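Acyl-coenzyme A oxidase 1 (Yarrowia lipolytica, PDB 5Y9D) catalyses the FAD-dependent oxidation of 2,3-saturated acyl-CoAs to (2E)-enoyl-CoAs, passing electrons to oxygen to give hydrogen peroxide in peroxisomal fatty acid beta-oxidation. Local coordinates at residues 566-578 with 596-610. Numbering follows the deposited sequence.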
ATOM      1  N   ARG A 566      13.814   7.930 -12.966  1.00 29.55           N
ATOM      2  CA  ARG A 566      13.161   8.583 -11.859  1.00 31.83           C
ATOM      3  C   ARG A 566      13.353  10.064 -11.874  1.00 31.14           C
ATOM      4  O   ARG A 566      12.366  10.750 -11.789  1.00 30.30           O
ATOM      5  CB  ARG A 566      13.633   8.052 -10.499  1.00 35.80           C
ATOM      6  CG  ARG A 566      12.589   8.287  -9.407  1.00 37.89           C
ATOM      7  CD  ARG A 566      13.198   8.829  -8.158  1.00 41.47           C
ATOM      8  NE  ARG A 566      13.509   7.774  -7.217  1.00 48.27           N
ATOM      9  CZ  ARG A 566      14.390   7.907  -6.222  1.00 54.89           C
ATOM     10  NH1 ARG A 566      15.065   9.055  -6.076  1.00 53.47           N
ATOM     11  NH2 ARG A 566      14.602   6.886  -5.377  1.00 52.91           N
ATOM     12  N   ILE A 567      14.608  10.547 -11.924  1.00 30.36           N
ATOM     13  CA  ILE A 567      14.856  11.998 -11.946  1.00 30.38           C
ATOM     14  C   ILE A 567      14.290  12.671 -13.200  1.00 27.40           C
ATOM     15  O   ILE A 567      13.740  13.743 -13.117  1.00 25.82           O
ATOM     16  CB  ILE A 567      16.339  12.421 -11.878  1.00 33.28           C
ATOM     17  CG1 ILE A 567      17.176  11.501 -11.006  1.00 36.73           C
ATOM     18  CG2 ILE A 567      16.457  13.841 -11.328  1.00 33.13           C
ATOM     19  CD1 ILE A 567      16.665  11.396  -9.587  1.00 39.81           C
ATOM     20  N   HIS A 568      14.431  12.049 -14.356  1.00 27.46           N
ATOM     21  CA  HIS A 568      14.059  12.704 -15.621  1.00 26.89           C
ATOM     22  C   HIS A 568      12.541  12.827 -15.734  1.00 28.03           C
ATOM     23  O   HIS A 568      12.014  13.832 -16.197  1.00 30.88           O
ATOM     24  CB  HIS A 568      14.600  11.898 -16.807  1.00 27.59           C
ATOM     25  CG  HIS A 568      13.874  12.155 -18.090  1.00 28.25           C
ATOM     26  ND1 HIS A 568      14.085  13.281 -18.850  1.00 27.62           N
ATOM     27  CD2 HIS A 568      12.906  11.457 -18.718  1.00 29.45           C
ATOM     28  CE1 HIS A 568      13.296  13.254 -19.908  1.00 28.09           C
ATOM     29  NE2 HIS A 568      12.565  12.165 -19.846  1.00 29.94           N
ATOM     30  N   THR A 569      11.850  11.774 -15.326  1.00 27.81           N
ATOM     31  CA  THR A 569      10.414  11.806 -15.181  1.00 27.33           C
ATOM     32  C   THR A 569      10.004  12.914 -14.231  1.00 26.41           C
ATOM     33  O   THR A 569       9.126  13.731 -14.589  1.00 23.16           O
ATOM     34  CB  THR A 569       9.831  10.474 -14.664  1.00 27.21           C
ATOM     35  OG1 THR A 569      10.122   9.422 -15.590  1.00 26.79           O
ATOM     36  CG2 THR A 569       8.341  10.583 -14.552  1.00 28.01           C
ATOM     37  N   ARG A 570      10.618  12.971 -13.038  1.00 24.82           N
ATOM     38  CA  ARG A 570      10.197  14.007 -12.101  1.00 26.33           C
ATOM     39  C   ARG A 570      10.453  15.408 -12.665  1.00 26.77           C
ATOM     40  O   ARG A 570       9.610  16.299 -12.499  1.00 24.77           O
ATOM     41  CB  ARG A 570      10.816  13.860 -10.723  1.00 30.00           C
ATOM     42  CG  ARG A 570      10.333  14.933  -9.746  1.00 31.77           C
ATOM     43  CD  ARG A 570       8.806  14.850  -9.512  1.00 33.94           C
ATOM     44  NE  ARG A 570       8.573  14.642  -8.080  1.00 37.25           N
ATOM     45  CZ  ARG A 570       8.221  13.500  -7.507  1.00 36.46           C
ATOM     46  NH1 ARG A 570       7.948  12.419  -8.213  1.00 34.04           N
ATOM     47  NH2 ARG A 570       8.111  13.459  -6.192  1.00 43.34           N
ATOM     48  N   GLN A 571      11.591  15.570 -13.353  1.00 26.70           N
ATOM     49  CA  GLN A 571      11.948  16.812 -14.062  1.00 28.07           C
ATOM     50  C   GLN A 571      10.958  17.127 -15.197  1.00 28.02           C
ATOM     51  O   GLN A 571      10.607  18.277 -15.435  1.00 28.95           O
ATOM     52  CB  GLN A 571      13.411  16.722 -14.576  1.00 29.79           C
ATOM     53  CG  GLN A 571      13.894  17.866 -15.461  1.00 28.88           C
ATOM     54  CD  GLN A 571      13.408  17.747 -16.893  1.00 28.59           C
ATOM     55  OE1 GLN A 571      13.226  16.640 -17.422  1.00 31.34           O
ATOM     56  NE2 GLN A 571      13.137  18.873 -17.510  1.00 28.20           N
ATOM     57  N   HIS A 572      10.507  16.111 -15.901  1.00 29.38           N
ATOM     58  CA  HIS A 572       9.513  16.317 -16.933  1.00 30.27           C
ATOM     59  C   HIS A 572       8.189  16.873 -16.395  1.00 31.91           C
ATOM     60  O   HIS A 572       7.552  17.751 -17.026  1.00 34.14           O
ATOM     61  CB  HIS A 572       9.237  15.013 -17.648  1.00 31.75           C
ATOM     62  CG  HIS A 572       8.535  15.183 -18.954  1.00 35.30           C
ATOM     63  ND1 HIS A 572       9.073  15.904 -19.993  1.00 37.18           N
ATOM     64  CD2 HIS A 572       7.359  14.694 -19.405  1.00 39.21           C
ATOM     65  CE1 HIS A 572       8.251  15.871 -21.025  1.00 39.71           C
ATOM     66  NE2 HIS A 572       7.207  15.136 -20.696  1.00 41.03           N
ATOM     67  N   LEU A 573       7.760  16.372 -15.244  1.00 30.78           N
ATOM     68  CA  LEU A 573       6.445  16.754 -14.732  1.00 31.07           C
ATOM     69  C   LEU A 573       6.488  18.150 -14.188  1.00 31.24           C
ATOM     70  O   LEU A 573       5.600  18.967 -14.482  1.00 32.59           O
ATOM     71  CB  LEU A 573       5.949  15.805 -13.662  1.00 31.21           C
ATOM     72  CG  LEU A 573       5.278  14.535 -14.156  1.00 33.63           C
ATOM     73  CD1 LEU A 573       4.910  13.700 -12.925  1.00 35.70           C
ATOM     74  CD2 LEU A 573       4.030  14.811 -15.000  1.00 34.30           C
ATOM     75  N   ILE A 574       7.519  18.418 -13.393  1.00 30.55           N
ATOM     76  CA  ILE A 574       7.753  19.758 -12.856  1.00 31.65           C
ATOM     77  C   ILE A 574       7.785  20.745 -14.024  1.00 32.24           C
ATOM     78  O   ILE A 574       7.067  21.738 -14.019  1.00 33.17           O
ATOM     79  CB  ILE A 574       9.060  19.808 -12.008  1.00 31.69           C
ATOM     80  CG1 ILE A 574       8.838  19.077 -10.679  1.00 28.74           C
ATOM     81  CG2 ILE A 574       9.563  21.253 -11.820  1.00 29.55           C
ATOM     82  CD1 ILE A 574      10.118  18.821  -9.912  1.00 29.68           C
ATOM     83  N   SER A 575       8.555  20.425 -15.059  1.00 34.18           N
ATOM     84  CA  SER A 575       8.631  21.305 -16.238  1.00 36.26           C
ATOM     85  C   SER A 575       7.310  21.457 -16.940  1.00 35.58           C
ATOM     86  O   SER A 575       6.995  22.552 -17.390  1.00 37.58           O
ATOM     87  CB  SER A 575       9.647  20.806 -17.262  1.00 37.25           C
ATOM     88  OG  SER A 575      10.928  21.267 -16.943  1.00 38.98           O
ATOM     89  N   SER A 576       6.555  20.365 -17.075  1.00 34.20           N
ATOM     90  CA  SER A 576       5.271  20.437 -17.759  1.00 34.53           C
ATOM     91  C   SER A 576       4.245  21.268 -16.992  1.00 30.64           C
ATOM     92  O   SER A 576       3.431  21.944 -17.595  1.00 30.44           O
ATOM     93  CB  SER A 576       4.711  19.043 -18.029  1.00 39.36           C
ATOM     94  OG  SER A 576       5.661  18.258 -18.725  1.00 46.99           O
ATOM     95  N   PHE A 577       4.295  21.221 -15.671  1.00 28.85           N
ATOM     96  CA  PHE A 577       3.393  22.009 -14.843  1.00 27.90           C
ATOM     97  C   PHE A 577       3.648  23.487 -15.039  1.00 29.71           C
ATOM     98  O   PHE A 577       2.708  24.250 -15.242  1.00 29.47           O
ATOM     99  CB  PHE A 577       3.567  21.651 -13.367  1.00 27.68           C
ATOM    100  CG  PHE A 577       2.397  22.011 -12.493  1.00 28.51           C
ATOM    101  CD1 PHE A 577       1.287  22.711 -12.980  1.00 29.06           C
ATOM    102  CD2 PHE A 577       2.424  21.680 -11.156  1.00 28.83           C
ATOM    103  CE1 PHE A 577       0.237  23.032 -12.154  1.00 28.33           C
ATOM    104  CE2 PHE A 577       1.376  22.013 -10.324  1.00 29.74           C
ATOM    105  CZ  PHE A 577       0.274  22.679 -10.828  1.00 28.59           C
ATOM    106  N   TYR A 578       4.915  23.895 -15.007  1.00 30.51           N
ATOM    107  CA  TYR A 578       5.261  25.322 -15.253  1.00 31.35           C
ATOM    108  C   TYR A 578       4.895  25.809 -16.653  1.00 31.22           C
ATOM    109  O   TYR A 578       4.494  26.939 -16.828  1.00 30.30           O
ATOM    110  CB  TYR A 578       6.758  25.550 -15.040  1.00 29.22           C
ATOM    111  CG  TYR A 578       7.135  25.626 -13.598  1.00 28.35           C
ATOM    112  CD1 TYR A 578       6.537  26.546 -12.769  1.00 26.41           C
ATOM    113  CD2 TYR A 578       8.105  24.790 -13.060  1.00 27.82           C
ATOM    114  CE1 TYR A 578       6.877  26.624 -11.439  1.00 26.13           C
ATOM    115  CE2 TYR A 578       8.461  24.885 -11.727  1.00 26.40           C
ATOM    116  CZ  TYR A 578       7.840  25.815 -10.927  1.00 24.92           C
ATOM    117  OH  TYR A 578       8.156  25.923  -9.603  1.00 24.98           O
ATOM    118  N   ALA A 596       2.994  24.598  -7.873  1.00 29.47           N
ATOM    119  CA  ALA A 596       4.198  24.222  -8.646  1.00 31.09           C
ATOM    120  C   ALA A 596       5.466  24.250  -7.820  1.00 31.77           C
ATOM    121  O   ALA A 596       6.191  23.262  -7.783  1.00 31.55           O
ATOM    122  CB  ALA A 596       4.393  25.131  -9.839  1.00 33.05           C
ATOM    123  N   ASN A 597       5.734  25.370  -7.146  1.00 32.44           N
ATOM    124  CA  ASN A 597       6.987  25.506  -6.415  1.00 33.32           C
ATOM    125  C   ASN A 597       7.024  24.576  -5.232  1.00 34.47           C
ATOM    126  O   ASN A 597       8.093  24.094  -4.853  1.00 35.49           O
ATOM    127  CB  ASN A 597       7.182  26.911  -5.885  1.00 35.59           C
ATOM    128  CG  ASN A 597       7.172  27.953  -6.973  1.00 36.19           C
ATOM    129  OD1 ASN A 597       7.567  27.694  -8.111  1.00 35.39           O
ATOM    130  ND2 ASN A 597       6.701  29.146  -6.626  1.00 36.47           N
ATOM    131  N   LEU A 598       5.861  24.370  -4.628  1.00 33.25           N
ATOM    132  CA  LEU A 598       5.728  23.409  -3.573  1.00 34.43           C
ATOM    133  C   LEU A 598       6.121  22.014  -4.076  1.00 33.18           C
ATOM    134  O   LEU A 598       6.932  21.325  -3.468  1.00 35.19           O
ATOM    135  CB  LEU A 598       4.295  23.413  -3.057  1.00 36.61           C
ATOM    136  CG  LEU A 598       3.959  22.327  -2.036  1.00 37.20           C
ATOM    137  CD1 LEU A 598       4.917  22.353  -0.869  1.00 35.80           C
ATOM    138  CD2 LEU A 598       2.534  22.543  -1.561  1.00 41.18           C
ATOM    139  N   PHE A 599       5.538  21.598  -5.188  1.00 33.94           N
ATOM    140  CA  PHE A 599       5.868  20.313  -5.830  1.00 31.36           C
ATOM    141  C   PHE A 599       7.376  20.223  -6.093  1.00 32.02           C
ATOM    142  O   PHE A 599       8.035  19.285  -5.676  1.00 32.68           O
ATOM    143  CB  PHE A 599       5.052  20.204  -7.140  1.00 28.70           C
ATOM    144  CG  PHE A 599       5.348  18.987  -7.966  1.00 24.91           C
ATOM    145  CD1 PHE A 599       5.455  17.748  -7.388  1.00 23.10           C
ATOM    146  CD2 PHE A 599       5.468  19.098  -9.340  1.00 25.30           C
ATOM    147  CE1 PHE A 599       5.744  16.643  -8.128  1.00 22.87           C
ATOM    148  CE2 PHE A 599       5.728  17.991 -10.110  1.00 24.49           C
ATOM    149  CZ  PHE A 599       5.872  16.759  -9.495  1.00 24.81           C
ATOM    150  N   ALA A 600       7.914  21.216  -6.782  1.00 35.22           N
ATOM    151  CA  ALA A 600       9.350  21.288  -7.064  1.00 35.61           C
ATOM    152  C   ALA A 600      10.215  21.198  -5.813  1.00 36.61           C
ATOM    153  O   ALA A 600      11.055  20.295  -5.722  1.00 37.60           O
ATOM    154  CB  ALA A 600       9.667  22.565  -7.826  1.00 36.21           C
ATOM    155  N   LEU A 601      10.014  22.108  -4.852  1.00 35.29           N
ATOM    156  CA  LEU A 601      10.851  22.128  -3.635  1.00 35.13           C
ATOM    157  C   LEU A 601      10.662  20.906  -2.772  1.00 36.32           C
ATOM    158  O   LEU A 601      11.623  20.354  -2.224  1.00 42.19           O
ATOM    159  CB  LEU A 601      10.581  23.369  -2.781  1.00 36.60           C
ATOM    160  CG  LEU A 601      11.143  24.663  -3.364  1.00 39.01           C
ATOM    161  CD1 LEU A 601      10.570  25.875  -2.657  1.00 43.20           C
ATOM    162  CD2 LEU A 601      12.653  24.688  -3.307  1.00 39.40           C
ATOM    163  N   TRP A 602       9.420  20.487  -2.617  1.00 34.10           N
ATOM    164  CA  TRP A 602       9.162  19.237  -1.939  1.00 33.38           C
ATOM    165  C   TRP A 602       9.925  18.098  -2.609  1.00 34.75           C
ATOM    166  O   TRP A 602      10.404  17.211  -1.908  1.00 36.83           O
ATOM    167  CB  TRP A 602       7.668  18.934  -1.929  1.00 32.62           C
ATOM    168  CG  TRP A 602       7.300  17.600  -1.347  1.00 31.34           C
ATOM    169  CD1 TRP A 602       7.302  17.240  -0.022  1.00 29.21           C
ATOM    170  CD2 TRP A 602       6.838  16.455  -2.074  1.00 29.92           C
ATOM    171  NE1 TRP A 602       6.878  15.946   0.112  1.00 28.89           N
ATOM    172  CE2 TRP A 602       6.587  15.436  -1.125  1.00 28.21           C
ATOM    173  CE3 TRP A 602       6.598  16.198  -3.440  1.00 29.73           C
ATOM    174  CZ2 TRP A 602       6.115  14.184  -1.489  1.00 28.84           C
ATOM    175  CZ3 TRP A 602       6.125  14.946  -3.811  1.00 28.75           C
ATOM    176  CH2 TRP A 602       5.879  13.959  -2.848  1.00 29.53           C
ATOM    177  N   SER A 603      10.034  18.104  -3.944  1.00 35.37           N
ATOM    178  CA  SER A 603      10.732  17.015  -4.655  1.00 35.99           C
ATOM    179  C   SER A 603      12.221  17.064  -4.361  1.00 38.35           C
ATOM    180  O   SER A 603      12.850  16.021  -4.207  1.00 35.93           O
ATOM    181  CB  SER A 603      10.522  17.076  -6.158  1.00 35.15           C
ATOM    182  OG  SER A 603       9.165  16.946  -6.492  1.00 33.29           O
ATOM    183  N   ILE A 604      12.786  18.266  -4.250  1.00 41.44           N
ATOM    184  CA  ILE A 604      14.156  18.373  -3.743  1.00 43.07           C
ATOM    185  C   ILE A 604      14.220  17.625  -2.410  1.00 47.03           C
ATOM    186  O   ILE A 604      15.133  16.853  -2.161  1.00 46.76           O
ATOM    187  CB  ILE A 604      14.618  19.819  -3.469  1.00 41.92           C
ATOM    188  CG1 ILE A 604      14.464  20.737  -4.678  1.00 39.60           C
ATOM    189  CG2 ILE A 604      16.066  19.830  -2.984  1.00 43.05           C
ATOM    190  CD1 ILE A 604      15.241  20.338  -5.896  1.00 39.51           C
ATOM    191  N   GLU A 605      13.227  17.863  -1.563  1.00 50.12           N
ATOM    192  CA  GLU A 605      13.197  17.299  -0.212  1.00 53.45           C
ATOM    193  C   GLU A 605      13.207  15.772  -0.081  1.00 54.91           C
ATOM    194  O   GLU A 605      13.570  15.270   0.977  1.00 56.00           O
ATOM    195  CB  GLU A 605      11.961  17.799   0.525  1.00 58.77           C
ATOM    196  CG  GLU A 605      12.231  18.826   1.594  1.00 61.17           C
ATOM    197  CD  GLU A 605      10.986  19.144   2.397  1.00 63.57           C
ATOM    198  OE1 GLU A 605       9.976  18.390   2.319  1.00 62.59           O
ATOM    199  OE2 GLU A 605      11.022  20.155   3.118  1.00 64.81           O
ATOM    200  N   GLU A 606      12.740  15.039  -1.088  1.00 57.01           N
ATOM    201  CA  GLU A 606      12.842  13.582  -1.059  1.00 61.30           C
ATOM    202  C   GLU A 606      14.234  13.191  -1.543  1.00 61.93           C
ATOM    203  O   GLU A 606      14.853  12.279  -1.009  1.00 66.07           O
ATOM    204  CB  GLU A 606      11.793  12.922  -1.960  1.00 71.60           C
ATOM    205  CG  GLU A 606      10.321  13.234  -1.660  1.00 77.65           C
ATOM    206  CD  GLU A 606       9.346  12.385  -2.509  1.00 82.10           C
ATOM    207  OE1 GLU A 606       8.625  11.545  -1.916  1.00 82.88           O
ATOM    208  OE2 GLU A 606       9.296  12.539  -3.765  1.00 72.52           O
ATOM    209  N   ASP A 607      14.720  13.904  -2.558  1.00 61.22           N
ATOM    210  CA  ASP A 607      15.967  13.579  -3.253  1.00 59.61           C
ATOM    211  C   ASP A 607      17.121  14.491  -2.802  1.00 58.86           C
ATOM    212  O   ASP A 607      17.932  14.917  -3.619  1.00 60.74           O
ATOM    213  CB  ASP A 607      15.787  13.745  -4.773  1.00 60.22           C
ATOM    214  CG  ASP A 607      14.606  12.946  -5.338  1.00 65.01           C
ATOM    215  OD1 ASP A 607      13.439  13.417  -5.244  1.00 65.08           O
ATOM    216  OD2 ASP A 607      14.849  11.866  -5.926  1.00 74.03           O
ATOM    217  N   THR A 608      17.200  14.793  -1.508  1.00 56.08           N
ATOM    218  CA  THR A 608      18.213  15.730  -0.999  1.00 52.72           C
ATOM    219  C   THR A 608      19.633  15.200  -1.280  1.00 52.05           C
ATOM    220  O   THR A 608      20.516  15.951  -1.710  1.00 50.13           O
ATOM    221  CB  THR A 608      17.949  16.041   0.499  1.00 53.48           C
ATOM    222  OG1 THR A 608      17.031  17.141   0.588  1.00 60.87           O
ATOM    223  CG2 THR A 608      19.188  16.408   1.251  1.00 53.20           C
ATOM    224  N   GLY A 609      19.827  13.898  -1.065  1.00 51.17           N
ATOM    225  CA  GLY A 609      21.078  13.234  -1.392  1.00 48.88           C
ATOM    226  C   GLY A 609      21.534  13.604  -2.782  1.00 50.73           C
ATOM    227  O   GLY A 609      22.683  14.008  -2.974  1.00 51.26           O
ATOM    228  N   ILE A 610      20.620  13.511  -3.745  1.00 52.28           N
ATOM    229  CA  ILE A 610      20.972  13.652  -5.160  1.00 54.72           C
ATOM    230  C   ILE A 610      21.482  15.048  -5.504  1.00 53.92           C
ATOM    231  O   ILE A 610      22.345  15.182  -6.354  1.00 58.42           O
ATOM    232  CB  ILE A 610      19.790  13.270  -6.083  1.00 56.72           C
ATOM    233  CG1 ILE A 610      19.575  11.754  -6.054  1.00 59.04           C
ATOM    234  CG2 ILE A 610      20.040  13.711  -7.525  1.00 59.47           C
ATOM    235  CD1 ILE A 610      18.127  11.305  -6.169  1.00 60.02           C
TER
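Arg570 reaches across to Ser603, Phe599, Trp602 and Glu606 as a knob in their hole, and its donors organise the middle of this antiparallel helix pair (axes at 162°). Arg570 NE donates to Ser603 OG at 2.9 Å, nearly straight (171°) and within the guanidinium plane. Ser603 OG relays the link, donating to Phe599 O at 2.7 Å from above the carbonyl plane, while Ser603 N reaches that oxygen from the opposite face; one carbonyl thus serves two donors. Bends at chi2 and chi3 carry the guanidinium past the Phe599 ring to a salt bridge, Arg570 NH2 lying 2.9 Å from Glu606 OE2, although Glu606 is poorly ordered. Tyr367 of helix 355-391 adds a cation-pi contact. With alanine in place of this arginine, Ser603 OG would probably lose its NE donor, Glu606 its salt-bridge mate and the Phe599 ring part of its cover.

The Phe599 ring is itself a knob among Arg570, Leu573, Ile574 and Phe577, with Ile574 CG1 3.3 Å from Phe599 CE2. At one end Tyr578 OH is modelled doubtfully close to Asn597 OD1; at the other, Arg566 NH1 lies 2.8 Å from OD2 of the poorly ordered Asp607, a salt bridge whose hydrogen bond is weak (119°). Within the C-terminal acyl-CoA oxidase region, buried apolar packing is therefore joined to matched polar groups, and the electrostatic pairing gathers toward the more exposed end, at Glu606 and Asp607.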